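PDB 1M72: caspase-1 from Spodoptera frugiperda, which is a cysteine endopeptidase of the caspase family that cleaves proteins after aspartate and probably acts in the activation cascade that executes apoptosis. Local coordinates for the interface of chains A and B. Sequence-based numbering; all coordinates share one arbitrary frame. Chains: chain A/B, Caspase-1.

Contacts 1 and 2 are two parts of the interface between the copies of caspase-1, and their centres lie about 30 Å apart. They share no residue. Contact 1 brings strand 254-257 of chain A and the end of its counterpart in chain B together, and its centre lies about 13 Å from A:Cys150, the catalytic nucleophile. Contact 2 is centred about 31 Å from that cysteine and joins strands 13-15 and 174-176 of chain A to strand 159-162 of chain B. The interface is two-fold symmetric, so each contact recurs with the chains exchanged. The two contacts therefore probably hold the dimer at well-separated points of the interface.

Contact 1: the interface of chains A and B. Residues chain A 189, 252-254; chain B 179-180, 257-258.
B:Met258 carries this patch with a folded side chain and meets A:Val189, A:Val252, A:Pro253 and A:Cys254. B:Met258 CG meets A:Val189 CG2 at 3.7 Å. The two side chains cross at about a right angle. The thioether sulfur, B:Met258 SD, meets the thiol sulfur A:Cys254 SG at 3.7 Å. This is a sulfur-sulfur contact and not a disulfide. B:Met258 CG also rests 3.6 Å from the carbonyl oxygen A:Pro253 O. The fold of the methionine explains this reach. CG lies anti to the carbonyl carbon, and both later torsions are bent, with chi2 and chi3 each 66°. The bends set CG and SD against chain A and turn the terminal methyl CE back towards its own chain.

A:Val252 is shared between two stretches of chain B. A:Val252 CG2 faces the backbone oxygen B:Met258 O, 3.6 Å away. A:Val252 CG1 reaches the main chain of B:His179, 3.8 Å from B:His179 O, and also meets B:Met258 CG and B:Ala180. CG2 is anti to the backbone N, while CG1 sits between N and the carbonyl carbon (chi1 65°). B:Ala180 backs the same valine, with B:Ala180 CB 4.1 Å from A:Val252 CB.

Further out, the backbone sets the positions. A:Cys254 begins strand 254-257, and A:Val252 and A:Pro253 lead into it. B:Ser257 ends the matching strand of chain B and delivers B:Met258. These strand ends and loops meet in the heterotetramer, where the patch helps join the two heterodimers through apolar and sulfur contacts.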
loop_
_atom_site.group_PDB
_atom_site.type_symbol
_atom_site.label_atom_id
_atom_site.label_comp_id
_atom_site.label_asym_id
_atom_site.label_seq_id
_atom_site.Cartn_x
_atom_site.Cartn_y
_atom_site.Cartn_z
ATOM N N VAL A 189 2.224 -5.379 -8.903
ATOM C CA VAL A 189 3.364 -5.179 -8.013
ATOM C C VAL A 189 4.592 -4.581 -8.721
ATOM O O VAL A 189 4.870 -4.939 -9.882
ATOM C CB VAL A 189 3.762 -6.546 -7.432
ATOM C CG1 VAL A 189 5.189 -6.536 -7.023
ATOM C CG2 VAL A 189 2.851 -6.880 -6.254
ATOM N N VAL A 252 -1.317 -10.092 -9.033
ATOM C CA VAL A 252 -1.981 -9.529 -7.839
ATOM C C VAL A 252 -1.759 -8.001 -7.864
ATOM O O VAL A 252 -0.688 -7.534 -8.226
ATOM C CB VAL A 252 -1.412 -10.031 -6.489
ATOM C CG1 VAL A 252 0.063 -9.563 -6.281
ATOM C CG2 VAL A 252 -2.288 -9.453 -5.348
ATOM N N PRO A 253 -2.775 -7.202 -7.500
ATOM C CA PRO A 253 -2.562 -5.747 -7.518
ATOM C C PRO A 253 -1.762 -5.333 -6.307
ATOM O O PRO A 253 -1.509 -6.145 -5.417
ATOM C CB PRO A 253 -3.974 -5.187 -7.452
ATOM C CG PRO A 253 -4.786 -6.257 -8.073
ATOM C CD PRO A 253 -4.210 -7.499 -7.421
ATOM N N CYS A 254 -1.388 -4.060 -6.263
ATOM C CA CYS A 254 -0.604 -3.510 -5.150
ATOM C C CYS A 254 -1.334 -2.279 -4.626
ATOM O O CYS A 254 -1.348 -1.231 -5.282
ATOM C CB CYS A 254 0.791 -3.129 -5.665
ATOM S SG CYS A 254 1.951 -2.627 -4.388
ATOM N N HIS B 179 3.366 -13.600 -5.608
ATOM C CA HIS B 179 3.545 -12.322 -4.902
ATOM C C HIS B 179 2.332 -11.877 -4.116
ATOM O O HIS B 179 2.337 -10.766 -3.546
ATOM C CB HIS B 179 3.868 -11.213 -5.863
ATOM C CG HIS B 179 5.255 -11.267 -6.366
ATOM N ND1 HIS B 179 6.314 -10.717 -5.668
ATOM C CD2 HIS B 179 5.784 -11.902 -7.446
ATOM C CE1 HIS B 179 7.441 -11.019 -6.302
ATOM N NE2 HIS B 179 7.148 -11.737 -7.381
ATOM N N ALA B 180 1.285 -12.697 -4.109
ATOM C CA ALA B 180 0.081 -12.326 -3.379
ATOM C C ALA B 180 0.308 -12.555 -1.906
ATOM O O ALA B 180 1.173 -13.320 -1.509
ATOM C CB ALA B 180 -1.133 -13.182 -3.808
ATOM N N SER B 257 -0.441 -3.157 0.505
ATOM C CA SER B 257 -1.085 -4.441 0.617
ATOM C C SER B 257 -1.324 -5.166 -0.689
ATOM O O SER B 257 -1.792 -4.567 -1.686
ATOM C CB SER B 257 -2.421 -4.278 1.389
ATOM O OG SER B 257 -3.329 -5.353 1.211
ATOM N N MET B 258 -0.952 -6.454 -0.652
ATOM C CA MET B 258 -1.163 -7.423 -1.721
ATOM C C MET B 258 -2.113 -8.499 -1.142
ATOM O O MET B 258 -2.272 -9.563 -1.743
ATOM C CB MET B 258 0.134 -8.122 -2.131
ATOM C CG MET B 258 0.981 -7.378 -3.148
ATOM S SD MET B 258 1.686 -5.837 -2.573
ATOM C CE MET B 258 2.792 -6.283 -1.359
#

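Contact 2: the interface of chains A and B. Residues chain A 14, 132, 139, 176, 178; chain B 158-159, 161.
A:Ile176 and B:Ile159 pair as short antiparallel strands in this caspase (peptidase C14A) dimer. B:Ile159 lies nine residues after the catalytic cysteine, in what is predicted to be the linker between the large and small subunits. A:Ile176 N donates to B:Ile159 O at 2.9 Å (163° at the hydrogen). B:Ile159 N donates back to A:Ile176 O at 2.8 Å, with a more bent bond (148°). The two bonds fix the register of the strands.

The tight part gathers round B:Ile159. Its side chain lies beside that of A:Ile176 and points the same way. The gamma-methyl B:Ile159 CG2 meets A:Ile176 CG1 at 3.6 Å and also touches the methyl of A:Ala132. The other branch runs anti to the backbone N (chi1 179°) and carries B:Ile159 CD1 to A:Ala14 CB, 3.6 Å away. The small alanine methyls probably let the isoleucine come in close. A:Val178 packs next to the start of the strand. A:Val178 CG1 stands against the peptide group of B:Gly158, 3.4 Å from its carbonyl carbon C.

B:Leu161 has one closer and one looser branch. B:Leu161 CD2 rests against two alanine methyls on one side, A:Ala14 CB at 3.7 Å and A:Ala139 CB at 3.8 Å. A parallel bridge pairs the backbones of B:Leu161 and A:Ala14, which brings strand 13-15 alongside. CD1 turns towards A:Ile176 and the two side chains cross at about a right angle. B:Leu161 CD1 meets A:Ile176 CD1 at 4.1 Å, slacker than the contacts round B:Ile159.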
loop_
_atom_site.group_PDB
_atom_site.type_symbol
_atom_site.label_atom_id
_atom_site.label_comp_id
_atom_site.label_asym_id
_atom_site.label_seq_id
_atom_site.Cartn_x
_atom_site.Cartn_y
_atom_site.Cartn_z
ATOM N N ALA A 14 -7.036 25.058 6.260
ATOM C CA ALA A 14 -8.064 24.564 5.354
ATOM C C ALA A 14 -9.339 24.309 6.134
ATOM O O ALA A 14 -9.327 24.226 7.363
ATOM C CB ALA A 14 -7.598 23.264 4.674
ATOM N N ALA A 132 -2.299 18.283 0.651
ATOM C CA ALA A 132 -3.119 19.265 1.375
ATOM C C ALA A 132 -2.620 20.715 1.235
ATOM O O ALA A 132 -3.430 21.643 1.075
ATOM C CB ALA A 132 -3.223 18.866 2.880
ATOM N N ALA A 139 -8.253 18.976 1.474
ATOM C CA ALA A 139 -7.622 18.656 2.727
ATOM C C ALA A 139 -8.599 17.877 3.639
ATOM O O ALA A 139 -9.784 18.250 3.806
ATOM C CB ALA A 139 -7.131 19.930 3.401
ATOM N N ILE A 176 -3.114 17.955 10.367
ATOM C CA ILE A 176 -2.851 16.699 9.651
ATOM C C ILE A 176 -1.632 16.756 8.730
ATOM O O ILE A 176 -1.235 17.834 8.281
ATOM C CB ILE A 176 -4.047 16.269 8.782
ATOM C CG1 ILE A 176 -4.171 17.179 7.552
ATOM C CG2 ILE A 176 -5.307 16.309 9.613
ATOM C CD1 ILE A 176 -5.241 16.684 6.552
ATOM N N VAL A 178 0.369 16.704 5.344
ATOM C CA VAL A 178 -0.130 17.053 4.014
ATOM C C VAL A 178 -0.086 15.873 3.044
ATOM O O VAL A 178 -0.694 15.928 1.999
ATOM C CB VAL A 178 0.614 18.290 3.423
ATOM C CG1 VAL A 178 0.659 19.417 4.515
ATOM C CG2 VAL A 178 2.034 17.898 2.871
ATOM N N GLY B 158 2.710 19.585 7.631
ATOM C CA GLY B 158 1.311 19.468 8.012
ATOM C C GLY B 158 0.476 20.689 7.649
ATOM O O GLY B 158 0.982 21.678 7.137
ATOM N N ILE B 159 -0.823 20.620 7.906
ATOM C CA ILE B 159 -1.702 21.751 7.641
ATOM C C ILE B 159 -2.757 21.733 8.737
ATOM O O ILE B 159 -3.146 20.657 9.199
ATOM C CB ILE B 159 -2.423 21.639 6.281
ATOM C CG1 ILE B 159 -3.344 22.862 6.084
ATOM C CG2 ILE B 159 -3.252 20.351 6.243
ATOM C CD1 ILE B 159 -4.014 22.979 4.691
ATOM N N LEU B 161 -6.547 22.238 10.069
ATOM C CA LEU B 161 -7.917 22.209 9.545
ATOM C C LEU B 161 -8.776 22.954 10.578
ATOM O O LEU B 161 -8.644 22.696 11.785
ATOM C CB LEU B 161 -8.423 20.749 9.382
ATOM C CG LEU B 161 -7.676 19.772 8.436
ATOM C CD1 LEU B 161 -8.521 18.538 8.128
ATOM C CD2 LEU B 161 -7.360 20.479 7.132
#